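Local coordinates for protein MlnE (Bacillus amyloliquefaciens subsp. plantarum, PDB 5D2E) that probably reduces keto groups of carrier-bound intermediates, as the NADP-binding B-type ketoreductase domain of a macrolactin assembly-line polyketide synthase, at residues 291-294 / 295-298; 309-312 / 313-317; 319-323 / 324-328. All blocks are in the same frame, centred on the assembly; numbering follows the deposited sequence.

Contact 1: 291-294 / 295-298; sequences EYLA and KQAE
Y292 has CG anti to N (chi1 -178°), which leans its ring forward along the helix toward Q296, while Q296, one turn later, has CG anti to its own carbonyl carbon (chi1 -77°) and sends an extended chain back to meet it; the two side chains converge at their far ends. There Q296 NE2 comes within 3.4 Å of Y292 CE2, with the ring and amide planes 51° apart, an oblique approach. Outside partners fix both groups: Q485 OE1 bonds to Y292 OH and, weakly, to Q296 NE2, while V270 N donates to Q296 OE1. The same OE1 lies 4.1 Å from CD2 of the buried L293. All this happens on the last turn of helix 284-296, the helix between strands 275-279 and 300-304 in the NADP-binding, Rossmann-type catalytic subdomain of the ketoreductase. The helical bonding frays here. K295 N still reaches E291 O at 3.1 Å, but Y292 O receives only weak bonds, from K295 N and Q296 N, and the better bond of Q296 N is to L293 O at 3.1 Å, from above the carbonyl plane. K295 runs its extended chain back over the E291 carbonyl, CG 3.1 Å from E291 O, yet K295 NZ stays 5.2 Å from E291 OE1, too far for a salt bridge.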
# COMPACT_ATOMS: atom_id res chain seq x y z
N GLU A 291 -24.04 7.07 6.84
CA GLU A 291 -25.38 7.53 6.45
C GLU A 291 -25.88 6.69 5.27
O GLU A 291 -27.05 6.33 5.21
CB GLU A 291 -25.40 8.97 5.96
CG GLU A 291 -25.01 10.05 6.93
CD GLU A 291 -25.17 11.42 6.27
OE1 GLU A 291 -24.58 11.70 5.17
OE2 GLU A 291 -25.91 12.21 6.88
N TYR A 292 -25.01 6.45 4.30
CA TYR A 292 -25.34 5.63 3.15
C TYR A 292 -25.86 4.26 3.54
O TYR A 292 -26.93 3.79 3.02
CB TYR A 292 -24.12 5.50 2.25
CG TYR A 292 -24.37 4.69 0.98
CD1 TYR A 292 -25.06 5.24 -0.09
CD2 TYR A 292 -23.92 3.39 0.87
CE1 TYR A 292 -25.28 4.54 -1.24
CE2 TYR A 292 -24.14 2.67 -0.31
CZ TYR A 292 -24.81 3.26 -1.36
OH TYR A 292 -25.06 2.56 -2.53
N LEU A 293 -25.17 3.64 4.49
CA LEU A 293 -25.56 2.29 4.96
C LEU A 293 -26.86 2.30 5.80
O LEU A 293 -27.68 1.39 5.75
CB LEU A 293 -24.48 1.69 5.81
CG LEU A 293 -23.12 1.35 5.12
CD1 LEU A 293 -22.30 0.43 6.02
CD2 LEU A 293 -23.35 0.73 3.75
N ALA A 294 -27.01 3.33 6.62
CA ALA A 294 -28.25 3.53 7.40
C ALA A 294 -29.48 3.69 6.50
O ALA A 294 -30.55 3.24 6.86
CB ALA A 294 -28.09 4.74 8.29
N LYS A 295 -29.31 4.27 5.30
CA LYS A 295 -30.39 4.39 4.39
C LYS A 295 -30.75 3.11 3.65
O LYS A 295 -31.85 2.99 3.16
CB LYS A 295 -30.06 5.46 3.42
CG LYS A 295 -29.96 6.80 4.10
CD LYS A 295 -29.68 7.83 3.04
CE LYS A 295 -29.11 9.06 3.67
NZ LYS A 295 -28.76 9.95 2.55
N GLN A 296 -29.86 2.14 3.61
CA GLN A 296 -30.16 0.88 2.92
C GLN A 296 -31.02 -0.05 3.74
O GLN A 296 -31.72 -0.87 3.21
CB GLN A 296 -28.85 0.14 2.56
CG GLN A 296 -28.14 0.73 1.36
CD GLN A 296 -26.92 -0.11 0.87
OE1 GLN A 296 -26.42 -0.99 1.57
NE2 GLN A 296 -26.47 0.17 -0.33
N ALA A 297 -30.94 0.02 5.05
CA ALA A 297 -31.63 -0.96 5.85
C ALA A 297 -31.52 -0.53 7.27
O ALA A 297 -30.71 0.34 7.59
CB ALA A 297 -31.02 -2.34 5.66
N GLU A 298 -32.34 -1.12 8.12
CA GLU A 298 -32.27 -0.87 9.54
C GLU A 298 -31.16 -1.66 10.15
O GLU A 298 -31.30 -2.85 10.48
CB GLU A 298 -33.59 -1.19 10.24
CG GLU A 298 -34.70 -0.22 9.84
CD GLU A 298 -36.06 -0.62 10.44
OE1 GLU A 298 -36.13 -1.58 11.25
OE2 GLU A 298 -37.06 0.05 10.09

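Contact 2: 309-312 / 313-317; sequences ASRE and TAQKL
Two reciprocal hydrogen bonds between S310 and T313 dominate the polar contacts. T313 N donates to S310 OG at 3.1 Å, and S310 N donates to T313 OG1 at 2.9 Å; both are nearly straight. Each hydroxyl oxygen sits between its own backbone N and carbonyl carbon (chi1 71° for S310, 66° for T313), the rotation that turns it toward the other residue's amide. This is a capping box, with S310 as N-cap of helix 311-321, the helix that leads from strand 300-304 to strand 326-329 in the Rossmann-type ketoreductase fold. It starts shortly after the NADP-binding S307, and the T313 side chain is about 8 Å from the bound cofactor. Regular backbone bonding takes over at once, with A314 N to S310 O, Q315 N to R311 O and K316 N to E312 O.

The charged contact also starts in the first turn: E312 OE2 and K316 NZ, one turn apart, form a salt bridge at 3.4 Å, long enough that its hydrogen bond is weak; the lysine chain bends at chi3 and chi4 to bring NZ round, and K316 also makes a cation-pi contact with Y287. R311 and Q315 meet by van der Waals contact and through a water. The Q315 amide crosses the arginine's aliphatic stem at a slant, NE2 3.6 Å from R311 CG, its plane turned 63° from the guanidinium. One water accepts from both R311 NH1 and Q315 NE2, the latter at 2.7 Å, bridging the two polar ends on the outer surface.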
# COMPACT_ATOMS: atom_id res chain seq x y z
N ALA A 309 -15.77 10.96 22.95
CA ALA A 309 -17.06 11.46 22.48
C ALA A 309 -17.18 12.98 22.65
O ALA A 309 -16.55 13.57 23.52
CB ALA A 309 -18.19 10.75 23.19
N SER A 310 -17.87 13.62 21.74
CA SER A 310 -17.99 15.04 21.79
C SER A 310 -19.44 15.38 21.41
O SER A 310 -20.26 14.52 21.11
CB SER A 310 -17.09 15.64 20.74
OG SER A 310 -17.59 15.39 19.45
N ARG A 311 -19.75 16.64 21.36
CA ARG A 311 -21.08 17.03 20.92
C ARG A 311 -21.31 16.67 19.45
O ARG A 311 -22.38 16.24 19.07
CB ARG A 311 -21.27 18.53 21.16
CG ARG A 311 -22.55 19.03 20.56
CD ARG A 311 -22.72 20.51 20.89
NE ARG A 311 -22.64 20.77 22.31
CZ ARG A 311 -23.70 20.80 23.10
NH1 ARG A 311 -24.95 20.52 22.63
NH2 ARG A 311 -23.53 21.05 24.37
N GLU A 312 -20.29 16.83 18.62
CA GLU A 312 -20.42 16.45 17.25
C GLU A 312 -20.58 14.93 17.05
O GLU A 312 -21.37 14.48 16.22
CB GLU A 312 -19.22 16.91 16.47
CG GLU A 312 -19.56 17.02 14.99
CD GLU A 312 -18.47 17.66 14.17
OE1 GLU A 312 -17.83 18.59 14.70
OE2 GLU A 312 -18.22 17.23 13.01
N THR A 313 -19.86 14.11 17.79
CA THR A 313 -20.12 12.68 17.67
C THR A 313 -21.56 12.36 18.07
O THR A 313 -22.19 11.54 17.43
CB THR A 313 -19.15 11.78 18.43
OG1 THR A 313 -19.27 11.97 19.82
CG2 THR A 313 -17.71 12.05 18.01
N ALA A 314 -22.10 13.04 19.08
CA ALA A 314 -23.50 12.80 19.50
C ALA A 314 -24.50 13.18 18.42
O ALA A 314 -25.50 12.47 18.20
CB ALA A 314 -23.80 13.55 20.82
N GLN A 315 -24.26 14.31 17.78
CA GLN A 315 -25.07 14.76 16.71
C GLN A 315 -25.08 13.72 15.56
O GLN A 315 -26.11 13.46 14.95
CB GLN A 315 -24.53 16.07 16.17
CG GLN A 315 -24.84 17.23 17.12
CD GLN A 315 -24.15 18.56 16.77
OE1 GLN A 315 -23.36 18.64 15.83
NE2 GLN A 315 -24.42 19.61 17.59
N LYS A 316 -23.92 13.12 15.29
CA LYS A 316 -23.82 12.16 14.22
C LYS A 316 -24.63 10.92 14.55
O LYS A 316 -25.34 10.38 13.71
CB LYS A 316 -22.33 11.82 13.94
CG LYS A 316 -21.62 12.86 13.10
CD LYS A 316 -20.14 12.46 12.95
CE LYS A 316 -19.21 13.65 12.92
NZ LYS A 316 -19.36 14.34 11.66
N LEU A 317 -24.50 10.44 15.78
CA LEU A 317 -25.22 9.29 16.18
C LEU A 317 -26.75 9.57 16.09
O LEU A 317 -27.54 8.71 15.59
CB LEU A 317 -24.83 8.88 17.59
CG LEU A 317 -23.37 8.52 17.81
CD1 LEU A 317 -23.19 8.12 19.27
CD2 LEU A 317 -22.99 7.36 16.86
O HOH W 1 -25.63 19.09 19.92

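Contact 3: 319-323 / 324-328; sequences ALENL and GAEAL
E321 turns its side chain back along the helix flank to the returning strand and takes A327 N on OE2, 3.1 Å away, on the anti side of the carboxylate and 17° out of its plane. A bend at chi2 (-149°) swings the acid group toward the strand, and E321 CG lies 3.5 Å from A325 O. That same carbonyl oxygen receives a CA-H...O contact from E321 CA at 3.2 Å. Among apolar atoms, L320 CB meets A327 CB at 4.0 Å, both residues being buried, and L320 packs further on Y287 of helix 284-296 and on L303.

Behind these contacts the backbone sets the path. L320 O accepts from L323 N and, at 3.3 Å, from A325 N, the two donors arriving from opposite faces of its carbonyl plane; G324 N bonds to E321 O at 3.1 Å, from above that carbonyl's plane. The chain turns at G324, at a positive phi (113°) that suits a residue without a side chain. Beyond the turn, E326 and L328 pair with strand 300-304. A glycine of positive phi with two bonds back into the last turn is a Schellman motif, here ending helix 311-321 and leading into strand 326-329 of the Rossmann-type ketoreductase fold.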
# COMPACT_ATOMS: atom_id res chain seq x y z
N ALA A 319 -28.31 11.67 14.09
CA ALA A 319 -28.70 11.78 12.69
C ALA A 319 -28.84 10.37 12.12
O ALA A 319 -29.69 10.14 11.30
CB ALA A 319 -27.70 12.56 11.87
N LEU A 320 -28.00 9.46 12.59
CA LEU A 320 -28.04 8.09 12.10
C LEU A 320 -29.26 7.38 12.67
O LEU A 320 -29.91 6.62 11.95
CB LEU A 320 -26.78 7.31 12.48
CG LEU A 320 -25.56 7.75 11.68
CD1 LEU A 320 -24.34 7.07 12.25
CD2 LEU A 320 -25.67 7.43 10.20
N GLU A 321 -29.54 7.58 13.95
CA GLU A 321 -30.72 6.96 14.57
C GLU A 321 -31.97 7.55 13.94
O GLU A 321 -32.95 6.83 13.77
CB GLU A 321 -30.72 7.08 16.09
CG GLU A 321 -29.50 6.45 16.67
CD GLU A 321 -29.64 5.85 18.06
OE1 GLU A 321 -30.20 6.53 18.94
OE2 GLU A 321 -29.11 4.70 18.31
N ASN A 322 -31.93 8.79 13.45
CA ASN A 322 -33.10 9.26 12.76
C ASN A 322 -33.32 8.54 11.47
O ASN A 322 -34.41 8.61 10.95
CB ASN A 322 -33.10 10.76 12.47
CG ASN A 322 -33.16 11.60 13.72
OD1 ASN A 322 -33.37 11.12 14.86
ND2 ASN A 322 -32.87 12.84 13.54
N LEU A 323 -32.30 7.92 10.89
CA LEU A 323 -32.47 7.20 9.62
C LEU A 323 -32.88 5.72 9.83
O LEU A 323 -32.96 4.94 8.88
CB LEU A 323 -31.17 7.28 8.78
CG LEU A 323 -30.74 8.64 8.23
CD1 LEU A 323 -29.29 8.64 7.86
CD2 LEU A 323 -31.56 9.12 7.07
N GLY A 324 -33.07 5.31 11.06
CA GLY A 324 -33.49 3.97 11.29
C GLY A 324 -32.46 3.14 11.97
O GLY A 324 -32.79 2.08 12.44
N ALA A 325 -31.21 3.61 12.06
CA ALA A 325 -30.17 2.79 12.63
C ALA A 325 -30.15 2.84 14.12
O ALA A 325 -30.68 3.74 14.74
CB ALA A 325 -28.81 3.22 12.11
N GLU A 326 -29.48 1.87 14.69
CA GLU A 326 -29.00 1.99 16.04
C GLU A 326 -27.47 2.28 15.88
O GLU A 326 -26.83 1.65 15.06
CB GLU A 326 -29.27 0.68 16.70
CG GLU A 326 -28.90 0.61 18.14
CD GLU A 326 -29.40 -0.70 18.77
OE1 GLU A 326 -30.31 -1.35 18.22
OE2 GLU A 326 -28.89 -1.07 19.83
N ALA A 327 -26.91 3.21 16.64
CA ALA A 327 -25.53 3.66 16.35
C ALA A 327 -24.80 3.98 17.61
O ALA A 327 -25.33 4.71 18.47
CB ALA A 327 -25.58 4.89 15.44
N LEU A 328 -23.59 3.47 17.76
CA LEU A 328 -22.75 3.78 18.87
C LEU A 328 -21.47 4.43 18.34
O LEU A 328 -21.07 4.21 17.17
CB LEU A 328 -22.37 2.53 19.62
CG LEU A 328 -23.58 1.76 20.15
CD1 LEU A 328 -23.02 0.58 20.91
CD2 LEU A 328 -24.37 2.68 21.07

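In the fold
From the N terminus the three contacts follow in series, none nested or crossing, and each is formed within a continuous stretch of chain. Contact 1 is the end of helix 284-296, just before the chain enters strand 300-304. Contact 2 opens the next helix, 311-321, and contact 3 closes it with the turn into strand 326-329. Contacts 1 and 2 do not touch, their nearest atoms about 7 Å apart. Contact 3 meets both: L320 and L323 pack on A294, joining the C-terminal ends of the two helices, and L317 of contact 2 lies on A327 and L328, so helix 311-321 rests on the strand that follows it.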